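Local coordinates for stromal cell-derived factor 2-like protein (Arabidopsis thaliana, PDB 3MAL) that takes part in protein quality control and the unfolded protein response of the endoplasmic reticulum, in a complex with ERDJ3B and BIP1 needed for accumulation of the immune receptor EFR, at residues Tyr20-Lys25 with Gly189-Leu194; Ser46-Val51 with Glu111-Gly116; Thr52-Val57 with Gly167-Val172; Ile130-Gly135 with Arg143-His148. All blocks are in the same frame, centred on the assembly; numbering follows the deposited sequence. Where two conformers were deposited one is given.

Contact 1 of 4, residues Tyr20-Lys25 with Gly189-Leu194; sequences YGSAIK and GVYLPL
A23 and V190 form an antiparallel hydrogen-bonded pair that joins strand 23-28 to strand 184-190, the first and last strands of the six-stranded barrel in this beta-trefoil, and so shuts the barrel. Two backbone bonds hold the pair. V190 N gives its hydrogen to A23 O at 2.7 Å, and A23 N reaches V190 O at 3.0 Å with a more bent N-H...O angle of 144°. Past V190 the segment 189-194 continues as loop, and the backbone bonding between the two segments ends with this pair.

Packing continues the seam on both sides of the pair. At the Y191 ring, I24 sends CG2 to the edge, 3.7 Å from CE2, and the two side chains meet at about a right angle. S22, deposited in two conformers, also lies near this ring, so the place of its OG is doubtful. CG of Y191 stands anti to the carbonyl carbon, beside the backbone N (chi1 -42°). The carbonyl carbon of G189 lies over one face of the ring, toward its rim. The phenol oxygen is bonded to Q140, with a weak second bond from G189 N. Beyond the pair, L192 leans over the backbone of Y20 and G21, its CG 3.7 Å from G21 O.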
loop_
_atom_site.group_PDB
_atom_site.type_symbol
_atom_site.label_atom_id
_atom_site.label_comp_id
_atom_site.label_asym_id
_atom_site.label_seq_id
_atom_site.Cartn_x
_atom_site.Cartn_y
_atom_site.Cartn_z
ATOM N N TYR A 20 7.524 1.590 12.729
ATOM C CA TYR A 20 7.529 0.233 12.193
ATOM C C TYR A 20 6.817 -0.695 13.169
ATOM O O TYR A 20 6.943 -0.536 14.395
ATOM C CB TYR A 20 8.955 -0.256 11.923
ATOM C CG TYR A 20 9.634 0.493 10.796
ATOM C CD1 TYR A 20 10.540 1.534 11.067
ATOM C CD2 TYR A 20 9.372 0.183 9.469
ATOM C CE1 TYR A 20 11.150 2.246 10.037
ATOM C CE2 TYR A 20 10.026 0.887 8.423
ATOM C CZ TYR A 20 10.899 1.912 8.725
ATOM O OH TYR A 20 11.526 2.629 7.720
ATOM N N GLY A 21 6.077 -1.663 12.625
ATOM C CA GLY A 21 5.291 -2.558 13.459
ATOM C C GLY A 21 3.856 -2.091 13.651
ATOM O O GLY A 21 3.038 -2.822 14.190
ATOM N N SER A 22 3.545 -0.876 13.205
ATOM C CA SER A 22 2.210 -0.354 13.424
ATOM C C SER A 22 1.223 -0.900 12.388
ATOM O O SER A 22 1.617 -1.309 11.274
ATOM C CB SER A 22 2.213 1.172 13.414
ATOM O OG SER A 22 2.054 1.620 12.090
ATOM N N ALA A 23 -0.052 -0.944 12.784
ATOM C CA ALA A 23 -1.127 -1.322 11.864
ATOM C C ALA A 23 -1.834 -0.059 11.361
ATOM O O ALA A 23 -2.196 0.821 12.146
ATOM C CB ALA A 23 -2.126 -2.264 12.527
ATOM N N ILE A 24 -2.001 0.031 10.044
ATOM C CA ILE A 24 -2.593 1.218 9.432
ATOM C C ILE A 24 -3.635 0.865 8.378
ATOM O O ILE A 24 -3.620 -0.240 7.826
ATOM C CB ILE A 24 -1.524 2.139 8.769
ATOM C CG1 ILE A 24 -0.901 1.475 7.533
ATOM C CG2 ILE A 24 -0.510 2.651 9.834
ATOM C CD1 ILE A 24 -0.047 2.412 6.667
ATOM N N LYS A 25 -4.538 1.810 8.128
ATOM C CA LYS A 25 -5.244 1.867 6.863
ATOM C C LYS A 25 -4.626 2.987 6.014
ATOM O O LYS A 25 -4.014 3.926 6.543
ATOM C CB LYS A 25 -6.734 2.067 7.071
ATOM C CG LYS A 25 -7.368 0.963 7.890
ATOM C CD LYS A 25 -8.897 1.002 7.781
ATOM C CE LYS A 25 -9.512 -0.162 8.574
ATOM N NZ LYS A 25 -11.000 -0.067 8.556
ATOM N N GLY A 189 -5.083 4.064 12.385
ATOM C CA GLY A 189 -4.031 3.127 12.724
ATOM C C GLY A 189 -3.875 2.826 14.199
ATOM O O GLY A 189 -4.506 3.452 15.049
ATOM N N VAL A 190 -3.058 1.822 14.491
ATOM C CA VAL A 190 -2.585 1.590 15.836
ATOM C C VAL A 190 -1.075 1.704 15.761
ATOM O O VAL A 190 -0.411 0.888 15.112
ATOM C CB VAL A 190 -3.021 0.212 16.368
ATOM C CG1 VAL A 190 -2.359 -0.073 17.723
ATOM C CG2 VAL A 190 -4.549 0.148 16.479
ATOM N N TYR A 191 -0.531 2.731 16.399
ATOM C CA TYR A 191 0.884 3.052 16.253
ATOM C C TYR A 191 1.714 2.642 17.480
ATOM O O TYR A 191 1.407 3.043 18.621
ATOM C CB TYR A 191 1.057 4.537 15.903
ATOM C CG TYR A 191 0.037 5.036 14.870
ATOM C CD1 TYR A 191 -0.930 5.974 15.222
ATOM C CD2 TYR A 191 0.034 4.557 13.563
ATOM C CE1 TYR A 191 -1.870 6.428 14.307
ATOM C CE2 TYR A 191 -0.906 5.016 12.624
ATOM C CZ TYR A 191 -1.853 5.946 13.013
ATOM O OH TYR A 191 -2.795 6.407 12.120
ATOM N N LEU A 192 2.735 1.809 17.245
ATOM C CA LEU A 192 3.575 1.329 18.326
ATOM C C LEU A 192 4.347 2.510 18.919
ATOM O O LEU A 192 4.680 3.474 18.194
ATOM C CB LEU A 192 4.523 0.221 17.861
ATOM C CG LEU A 192 3.944 -1.110 17.349
ATOM C CD1 LEU A 192 5.074 -2.127 17.248
ATOM C CD2 LEU A 192 2.779 -1.646 18.259
ATOM N N PRO A 193 4.620 2.456 20.239
ATOM C CA PRO A 193 5.333 3.536 20.920
ATOM C C PRO A 193 6.647 3.854 20.237
ATOM O O PRO A 193 7.305 2.968 19.697
ATOM C CB PRO A 193 5.582 2.978 22.328
ATOM C CG PRO A 193 4.627 1.872 22.494
ATOM C CD PRO A 193 4.245 1.364 21.145
ATOM N N LEU A 194 7.004 5.126 20.242
ATOM C CA LEU A 194 8.300 5.573 19.734
ATOM C C LEU A 194 9.423 5.173 20.647
ATOM O O LEU A 194 9.423 5.529 21.841
ATOM C CB LEU A 194 8.327 7.090 19.616
ATOM C CG LEU A 194 7.889 7.747 18.331
ATOM C CD1 LEU A 194 7.687 9.256 18.621
ATOM C CD2 LEU A 194 8.941 7.515 17.255
#

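Contact 2 of 4, residues Ser46-Val51 with Glu111-Gly116; sequences SGQQSV and EVSCFG
Strands 49-54 and 110-115 pair antiparallel in the second sheet of the beta-trefoil, the hairpin part that caps the barrel, and the turn leading into the first of them is pinned to the second by side chains. In that turn S46 OG accepts from Q48 N, an ST turn, while E111 grips the same serine from across the contact. Its OE2 takes the hydrogen of S46 N at 3.1 Å, nearly straight and on the syn side of the carboxylate. S46 OG also turns toward E111 OE1, but that oxygen is less surely placed.

Further on, S113 OG donates to Q48 OE1 at 2.7 Å. The amide of Q48 continues to F115, where NE2 stands at the ring edge 3.8 Å from CD2, with amide and ring planes 54° apart; H98 stacks on the same ring. Backbone pairing is sparse. C114 N meets Q49 O at 2.8 Å, and in place of the return bond a water accepts from Q49 N and donates to C114 O. The side chain of Q49 runs out with CG anti to the backbone N (chi1 -176°); its OE1, held by S37 and T93, comes 3.3 Å from C114 CB. V51 packs CG2 against C114 SG, 3.9 Å away.

The groups bonding across this largely buried contact are hydroxyl, amide and carboxylate as well as backbone, and the water satisfies Q49 N and C114 O, which do not meet directly.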
loop_
_atom_site.group_PDB
_atom_site.type_symbol
_atom_site.label_atom_id
_atom_site.label_comp_id
_atom_site.label_asym_id
_atom_site.label_seq_id
_atom_site.Cartn_x
_atom_site.Cartn_y
_atom_site.Cartn_z
ATOM N N SER A 46 -0.509 -11.205 -13.500
ATOM C CA SER A 46 0.348 -12.141 -12.773
ATOM C C SER A 46 -0.434 -13.307 -12.188
ATOM O O SER A 46 0.159 -14.295 -11.766
ATOM C CB SER A 46 1.055 -11.407 -11.629
ATOM O OG SER A 46 0.086 -10.996 -10.655
ATOM N N GLY A 47 -1.761 -13.187 -12.138
ATOM C CA GLY A 47 -2.578 -14.178 -11.428
ATOM C C GLY A 47 -2.340 -14.199 -9.912
ATOM O O GLY A 47 -2.777 -15.132 -9.222
ATOM N N GLN A 48 -1.638 -13.197 -9.374
ATOM C CA GLN A 48 -1.424 -13.134 -7.915
ATOM C C GLN A 48 -2.684 -12.592 -7.192
ATOM O O GLN A 48 -3.640 -12.180 -7.841
ATOM C CB GLN A 48 -0.167 -12.318 -7.566
ATOM C CG GLN A 48 1.150 -13.000 -8.016
ATOM C CD GLN A 48 2.343 -12.068 -8.005
ATOM O OE1 GLN A 48 2.293 -10.983 -7.423
ATOM N NE2 GLN A 48 3.420 -12.482 -8.652
ATOM N N GLN A 49 -2.665 -12.602 -5.857
ATOM C CA GLN A 49 -3.776 -12.081 -5.038
ATOM C C GLN A 49 -4.037 -10.625 -5.378
ATOM O O GLN A 49 -3.092 -9.807 -5.446
ATOM C CB GLN A 49 -3.432 -12.211 -3.554
ATOM C CG GLN A 49 -4.563 -11.798 -2.571
ATOM C CD GLN A 49 -4.173 -12.041 -1.118
ATOM O OE1 GLN A 49 -3.952 -11.092 -0.350
ATOM N NE2 GLN A 49 -4.063 -13.315 -0.738
ATOM N N SER A 50 -5.312 -10.283 -5.563
ATOM C CA SER A 50 -5.702 -8.952 -6.001
ATOM C C SER A 50 -5.775 -7.942 -4.854
ATOM O O SER A 50 -5.870 -8.300 -3.671
ATOM C CB SER A 50 -7.040 -9.011 -6.737
ATOM O OG SER A 50 -8.064 -9.439 -5.847
ATOM N N VAL A 51 -5.644 -6.679 -5.231
ATOM C CA VAL A 51 -5.649 -5.538 -4.309
ATOM C C VAL A 51 -6.643 -4.531 -4.928
ATOM O O VAL A 51 -6.671 -4.362 -6.142
ATOM C CB VAL A 51 -4.216 -4.932 -4.184
ATOM C CG1 VAL A 51 -4.255 -3.545 -3.505
ATOM C CG2 VAL A 51 -3.290 -5.881 -3.434
ATOM N N GLU A 111 0.181 -3.551 -12.722
ATOM C CA GLU A 111 -0.559 -4.317 -11.723
ATOM C C GLU A 111 0.012 -4.156 -10.305
ATOM O O GLU A 111 1.238 -4.281 -10.062
ATOM C CB GLU A 111 -0.565 -5.788 -12.077
ATOM C CG GLU A 111 -1.599 -6.611 -11.318
ATOM C CD GLU A 111 -1.303 -8.082 -11.433
ATOM O OE1 GLU A 111 -0.467 -8.585 -10.647
ATOM O OE2 GLU A 111 -1.881 -8.717 -12.330
ATOM N N VAL A 112 -0.900 -3.914 -9.372
ATOM C CA VAL A 112 -0.578 -3.956 -7.960
ATOM C C VAL A 112 -1.237 -5.171 -7.316
ATOM O O VAL A 112 -2.474 -5.308 -7.354
ATOM C CB VAL A 112 -0.991 -2.619 -7.247
ATOM C CG1 VAL A 112 -0.739 -2.709 -5.754
ATOM C CG2 VAL A 112 -0.169 -1.476 -7.808
ATOM N N SER A 113 -0.405 -6.052 -6.741
ATOM C CA SER A 113 -0.889 -7.310 -6.169
ATOM C C SER A 113 -0.448 -7.524 -4.724
ATOM O O SER A 113 0.260 -6.686 -4.121
ATOM C CB SER A 113 -0.411 -8.512 -7.021
ATOM O OG SER A 113 1.000 -8.695 -6.914
ATOM N N CYS A 114 -0.901 -8.642 -4.161
ATOM C CA CYS A 114 -0.383 -9.147 -2.894
ATOM C C CYS A 114 0.409 -10.432 -3.168
ATOM O O CYS A 114 -0.109 -11.374 -3.784
ATOM C CB CYS A 114 -1.521 -9.384 -1.871
ATOM S SG CYS A 114 -1.620 -8.035 -0.631
ATOM N N PHE A 115 1.662 -10.462 -2.705
ATOM C CA PHE A 115 2.625 -11.498 -3.084
ATOM C C PHE A 115 3.179 -12.244 -1.871
ATOM O O PHE A 115 3.357 -11.671 -0.795
ATOM C CB PHE A 115 3.785 -10.842 -3.856
ATOM C CG PHE A 115 4.981 -11.736 -4.102
ATOM C CD1 PHE A 115 6.059 -11.753 -3.211
ATOM C CD2 PHE A 115 5.050 -12.531 -5.252
ATOM C CE1 PHE A 115 7.158 -12.575 -3.429
ATOM C CE2 PHE A 115 6.158 -13.338 -5.491
ATOM C CZ PHE A 115 7.214 -13.357 -4.588
ATOM N N GLY A 116 3.505 -13.513 -2.078
ATOM C CA GLY A 116 4.284 -14.254 -1.100
ATOM C C GLY A 116 3.593 -14.506 0.218
ATOM O O GLY A 116 2.379 -14.669 0.283
HETATM O O HOH W 1 -0.297 -14.012 -4.538
#

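Contact 3 of 4, residues Thr52-Val57 with Gly167-Val172; sequences TGFPGV and GGQQEV
T52 OG1 donates to Q169 OE1 at 2.6 Å, arriving tilted 20° from the plane of the amide carbonyl; the same hydroxyl is also bonded to H36 ND1. Two backbone bonds follow between G53 and Q170. G53 N reaches Q170 O at 2.8 Å in an almost straight line, and Q170 N returns to G53 O at 2.9 Å.

This antiparallel hydrogen-bonded pair joins strand 49-54 to strand 170-175 in the second sheet of the beta-trefoil. The CA atoms of G53 and Q170 are 4.5 Å apart, a close approach for the two backbones.

Around the bonds, Q169 covers much of the seam. Its CG stands anti to the carbonyl carbon (chi1 -70°), lying 3.7 Å from G53 O, and the chain runs on extended. NE2 ends in plane at the edge of the F54 ring, 3.7 Å from CD1, with ring and amide planes 69° apart. H36 stacks on that ring, and P55 CD lies over one face toward the rim. Beyond the other end of the pair, V172 presses CG2 against the backbone of T52 and G53, 3.3 Å from T52 C.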
loop_
_atom_site.group_PDB
_atom_site.type_symbol
_atom_site.label_atom_id
_atom_site.label_comp_id
_atom_site.label_asym_id
_atom_site.label_seq_id
_atom_site.Cartn_x
_atom_site.Cartn_y
_atom_site.Cartn_z
ATOM N N THR A 52 -7.462 -3.890 -4.095
ATOM C CA THR A 52 -8.487 -2.948 -4.554
ATOM C C THR A 52 -8.613 -1.760 -3.619
ATOM O O THR A 52 -7.992 -1.724 -2.538
ATOM C CB THR A 52 -9.904 -3.602 -4.628
ATOM O OG1 THR A 52 -10.392 -3.855 -3.300
ATOM C CG2 THR A 52 -9.891 -4.895 -5.447
ATOM N N GLY A 53 -9.408 -0.780 -4.048
ATOM C CA GLY A 53 -9.881 0.282 -3.181
ATOM C C GLY A 53 -11.243 -0.085 -2.617
ATOM O O GLY A 53 -12.150 -0.409 -3.356
ATOM N N PHE A 54 -11.373 -0.043 -1.295
ATOM C CA PHE A 54 -12.591 -0.473 -0.589
ATOM C C PHE A 54 -13.261 0.709 0.169
ATOM O O PHE A 54 -12.625 1.372 0.978
ATOM C CB PHE A 54 -12.207 -1.586 0.397
ATOM C CG PHE A 54 -13.368 -2.285 1.006
ATOM C CD1 PHE A 54 -13.940 -3.391 0.366
ATOM C CD2 PHE A 54 -13.896 -1.858 2.227
ATOM C CE1 PHE A 54 -15.026 -4.050 0.936
ATOM C CE2 PHE A 54 -14.988 -2.517 2.807
ATOM C CZ PHE A 54 -15.554 -3.607 2.165
ATOM N N PRO A 55 -14.567 0.950 -0.052
ATOM C CA PRO A 55 -15.130 2.176 0.565
ATOM C C PRO A 55 -15.616 2.112 2.036
ATOM O O PRO A 55 -15.585 3.141 2.725
ATOM C CB PRO A 55 -16.297 2.525 -0.370
ATOM C CG PRO A 55 -16.759 1.161 -0.901
ATOM C CD PRO A 55 -15.515 0.290 -0.980
ATOM N N GLY A 56 -16.076 0.949 2.502
ATOM C CA GLY A 56 -16.653 0.807 3.857
ATOM C C GLY A 56 -15.621 0.953 4.974
ATOM O O GLY A 56 -14.459 0.539 4.819
ATOM N N VAL A 57 -16.049 1.551 6.084
ATOM C CA VAL A 57 -15.205 1.787 7.257
ATOM C C VAL A 57 -14.821 0.501 7.993
ATOM O O VAL A 57 -13.660 0.319 8.416
ATOM C CB VAL A 57 -15.912 2.763 8.291
ATOM C CG1 VAL A 57 -15.112 2.874 9.582
ATOM C CG2 VAL A 57 -16.132 4.115 7.710
ATOM N N GLY A 167 -17.618 -5.998 -6.975
ATOM C CA GLY A 167 -18.253 -4.827 -7.583
ATOM C C GLY A 167 -18.380 -3.628 -6.660
ATOM O O GLY A 167 -18.740 -3.775 -5.487
ATOM N N GLY A 168 -18.098 -2.436 -7.187
ATOM C CA GLY A 168 -18.092 -1.216 -6.374
ATOM C C GLY A 168 -16.713 -0.905 -5.777
ATOM O O GLY A 168 -16.488 0.206 -5.298
ATOM N N GLN A 169 -15.804 -1.878 -5.782
ATOM C CA GLN A 169 -14.403 -1.650 -5.363
ATOM C C GLN A 169 -13.595 -1.072 -6.537
ATOM O O GLN A 169 -13.890 -1.373 -7.692
ATOM C CB GLN A 169 -13.755 -2.933 -4.856
ATOM C CG GLN A 169 -14.326 -3.403 -3.501
ATOM C CD GLN A 169 -13.840 -4.797 -3.080
ATOM O OE1 GLN A 169 -12.658 -5.145 -3.239
ATOM N NE2 GLN A 169 -14.760 -5.598 -2.498
ATOM N N GLN A 170 -12.608 -0.227 -6.239
ATOM C CA GLN A 170 -11.840 0.467 -7.288
ATOM C C GLN A 170 -10.590 -0.323 -7.661
ATOM O O GLN A 170 -9.993 -1.013 -6.811
ATOM C CB GLN A 170 -11.411 1.881 -6.830
ATOM C CG GLN A 170 -12.561 2.815 -6.622
ATOM C CD GLN A 170 -12.176 4.164 -6.036
ATOM O OE1 GLN A 170 -11.031 4.402 -5.600
ATOM N NE2 GLN A 170 -13.134 5.067 -6.026
ATOM N N GLU A 171 -10.189 -0.197 -8.927
ATOM C CA GLU A 171 -8.861 -0.634 -9.355
ATOM C C GLU A 171 -7.777 0.100 -8.574
ATOM O O GLU A 171 -7.851 1.319 -8.371
ATOM C CB GLU A 171 -8.637 -0.370 -10.852
ATOM C CG GLU A 171 -7.460 -1.167 -11.438
ATOM C CD GLU A 171 -6.988 -0.615 -12.769
ATOM O OE1 GLU A 171 -6.915 0.613 -12.900
ATOM O OE2 GLU A 171 -6.681 -1.408 -13.674
ATOM N N VAL A 172 -6.762 -0.655 -8.162
ATOM C CA VAL A 172 -5.525 -0.065 -7.664
ATOM C C VAL A 172 -4.438 -0.459 -8.661
ATOM O O VAL A 172 -4.409 -1.599 -9.144
ATOM C CB VAL A 172 -5.219 -0.541 -6.222
ATOM C CG1 VAL A 172 -3.812 -0.073 -5.752
ATOM C CG2 VAL A 172 -6.314 -0.028 -5.285
#

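Contact 4 of 4, residues Ile130-Gly135 with Arg143-His148; sequences IIEGSG and RVRLQH
E132 and R145 set their flat groups at a steep angle, the carboxylate and guanidinium planes 72° apart. OE2 of E132 lies at the edge of the guanidinium, and R145 NE donates to it at 2.9 Å in a salt bridge. The N-H...O angle is 138°, and the nitrogen comes from well above the carboxylate plane. E132 bends at chi2 (-58°), which places CD 3.5 Å from R145 NE, whereas R145 runs extended from CG to NE. NH1 of R145 is taken by K179 O and N182, and K178 makes a long, weak ion pair with E132 OE2.

The salt bridge lies over a beta hairpin, strands 127-131 and 143-148, which are neighbours in the barrel of the beta-trefoil. I130 and R145 form the hydrogen-bonded pair: R145 N to I130 O at 2.9 Å and I130 N to R145 O at 3.0 Å. Past the I131-V144 pair, E132 N adds a further bond to R143 O, so the connection outlasts the regular strand on that side. R143 itself reaches away to E29 in a salt bridge.

Side chains fall on two faces. I130 and R145 share one, where I130 CD1 lies against Q147 CB and OE1. I131 and V144 share the other, crossing with their CG1 atoms 4.1 Å apart; W138 and L129 also touch V144 there. Where the strands part, a water accepts from G133 N and donates to R143 O, 3.0 Å away.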
loop_
_atom_site.group_PDB
_atom_site.type_symbol
_atom_site.label_atom_id
_atom_site.label_comp_id
_atom_site.label_asym_id
_atom_site.label_seq_id
_atom_site.Cartn_x
_atom_site.Cartn_y
_atom_site.Cartn_z
ATOM N N ILE A 130 7.270 8.749 0.304
ATOM C CA ILE A 130 7.595 10.120 -0.079
ATOM C C ILE A 130 6.596 11.033 0.596
ATOM O O ILE A 130 5.407 11.015 0.263
ATOM C CB ILE A 130 7.540 10.296 -1.613
ATOM C CG1 ILE A 130 8.522 9.311 -2.280
ATOM C CG2 ILE A 130 7.895 11.735 -2.005
ATOM C CD1 ILE A 130 8.408 9.227 -3.792
ATOM N N ILE A 131 7.052 11.795 1.581
ATOM C CA ILE A 131 6.140 12.700 2.266
ATOM C C ILE A 131 6.063 13.998 1.479
ATOM O O ILE A 131 7.085 14.609 1.184
ATOM C CB ILE A 131 6.559 12.970 3.726
ATOM C CG1 ILE A 131 6.649 11.655 4.516
ATOM C CG2 ILE A 131 5.579 13.948 4.403
ATOM C CD1 ILE A 131 7.243 11.846 5.912
ATOM N N GLU A 132 4.848 14.432 1.166
ATOM C CA GLU A 132 4.694 15.563 0.257
ATOM C C GLU A 132 5.214 16.919 0.773
ATOM O O GLU A 132 5.936 17.621 0.050
ATOM C CB GLU A 132 3.271 15.628 -0.314
ATOM C CG GLU A 132 3.105 14.594 -1.423
ATOM C CD GLU A 132 4.121 14.802 -2.548
ATOM O OE1 GLU A 132 4.312 15.987 -2.923
ATOM O OE2 GLU A 132 4.735 13.807 -3.037
ATOM N N GLY A 133 4.909 17.269 2.018
ATOM C CA GLY A 133 5.504 18.473 2.627
ATOM C C GLY A 133 6.965 18.312 3.063
ATOM O O GLY A 133 7.675 17.402 2.619
ATOM N N SER A 134 7.417 19.216 3.931
ATOM C CA SER A 134 8.768 19.158 4.488
ATOM C C SER A 134 8.823 18.252 5.732
ATOM O O SER A 134 9.877 18.176 6.390
ATOM C CB SER A 134 9.245 20.569 4.850
ATOM O OG SER A 134 8.360 21.136 5.808
ATOM N N GLY A 135 7.702 17.589 6.058
ATOM C CA GLY A 135 7.667 16.591 7.138
ATOM C C GLY A 135 8.716 15.512 6.933
ATOM O O GLY A 135 8.892 15.021 5.822
ATOM N N ARG A 143 -0.102 13.949 3.838
ATOM C CA ARG A 143 -0.193 13.544 2.447
ATOM C C ARG A 143 1.121 12.897 2.032
ATOM O O ARG A 143 2.204 13.463 2.259
ATOM C CB ARG A 143 -0.507 14.772 1.595
ATOM C CG ARG A 143 -1.869 15.405 1.940
ATOM C CD ARG A 143 -2.008 16.822 1.384
ATOM N NE ARG A 143 -2.683 16.786 0.091
ATOM C CZ ARG A 143 -2.094 16.968 -1.087
ATOM N NH1 ARG A 143 -0.790 17.226 -1.155
ATOM N NH2 ARG A 143 -2.821 16.901 -2.199
ATOM N N VAL A 144 1.028 11.689 1.469
ATOM C CA VAL A 144 2.226 10.923 1.080
ATOM C C VAL A 144 1.978 10.249 -0.266
ATOM O O VAL A 144 0.833 10.130 -0.727
ATOM C CB VAL A 144 2.616 9.809 2.141
ATOM C CG1 VAL A 144 2.835 10.418 3.530
ATOM C CG2 VAL A 144 1.547 8.684 2.207
ATOM N N ARG A 145 3.061 9.804 -0.888
ATOM C CA ARG A 145 2.974 8.910 -2.048
ATOM C C ARG A 145 3.799 7.702 -1.673
ATOM O O ARG A 145 4.676 7.801 -0.809
ATOM C CB ARG A 145 3.551 9.574 -3.307
ATOM C CG ARG A 145 2.789 10.820 -3.757
ATOM C CD ARG A 145 3.243 11.338 -5.146
ATOM N NE ARG A 145 3.058 12.794 -5.224
ATOM C CZ ARG A 145 1.987 13.410 -5.710
ATOM N NH1 ARG A 145 0.973 12.734 -6.203
ATOM N NH2 ARG A 145 1.950 14.719 -5.723
ATOM N N LEU A 146 3.516 6.567 -2.304
ATOM C CA LEU A 146 4.368 5.376 -2.190
ATOM C C LEU A 146 4.822 4.980 -3.593
ATOM O O LEU A 146 4.008 4.651 -4.467
ATOM C CB LEU A 146 3.595 4.237 -1.536
ATOM C CG LEU A 146 3.234 4.421 -0.059
ATOM C CD1 LEU A 146 2.159 3.443 0.307
ATOM C CD2 LEU A 146 4.466 4.240 0.816
ATOM N N GLN A 147 6.129 5.020 -3.801
ATOM C CA GLN A 147 6.700 4.720 -5.113
ATOM C C GLN A 147 7.359 3.344 -5.134
ATOM O O GLN A 147 8.273 3.061 -4.365
ATOM C CB GLN A 147 7.677 5.811 -5.558
ATOM C CG GLN A 147 8.132 5.621 -7.014
ATOM C CD GLN A 147 9.123 6.658 -7.489
ATOM O OE1 GLN A 147 9.875 7.232 -6.694
ATOM N NE2 GLN A 147 9.127 6.914 -8.803
ATOM N N HIS A 148 6.874 2.483 -6.019
ATOM C CA HIS A 148 7.402 1.143 -6.112
ATOM C C HIS A 148 8.862 1.244 -6.574
ATOM O O HIS A 148 9.135 1.839 -7.613
ATOM C CB HIS A 148 6.543 0.322 -7.078
ATOM C CG HIS A 148 6.901 -1.141 -7.135
ATOM N ND1 HIS A 148 7.465 -1.729 -8.249
ATOM C CD2 HIS A 148 6.751 -2.132 -6.225
ATOM C CE1 HIS A 148 7.656 -3.018 -8.020
ATOM N NE2 HIS A 148 7.227 -3.289 -6.801
HETATM O O HOH W 2 2.762 16.108 3.580
#

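In the fold
Contact 1 begins near the N terminus and closes the longest loop: strand 23-28 waits until 184-190 returns almost at the C terminus, and the other three contacts are nested within it. Strand 49-54 then serves contacts 2 and 3 in succession, pairing through its first half with 110-115 and through its second with 170-175. Their segments alternate along the chain, so these two loops cross, and they touch where V172 meets V51 and V112. Contact 4 is a local hairpin, in series after contact 2 and nested inside contact 3. Contacts 1 and 4 belong to the barrel, contacts 2 and 3 to the second sheet; K25 NZ, near V57 O, brings contacts 1 and 3 together.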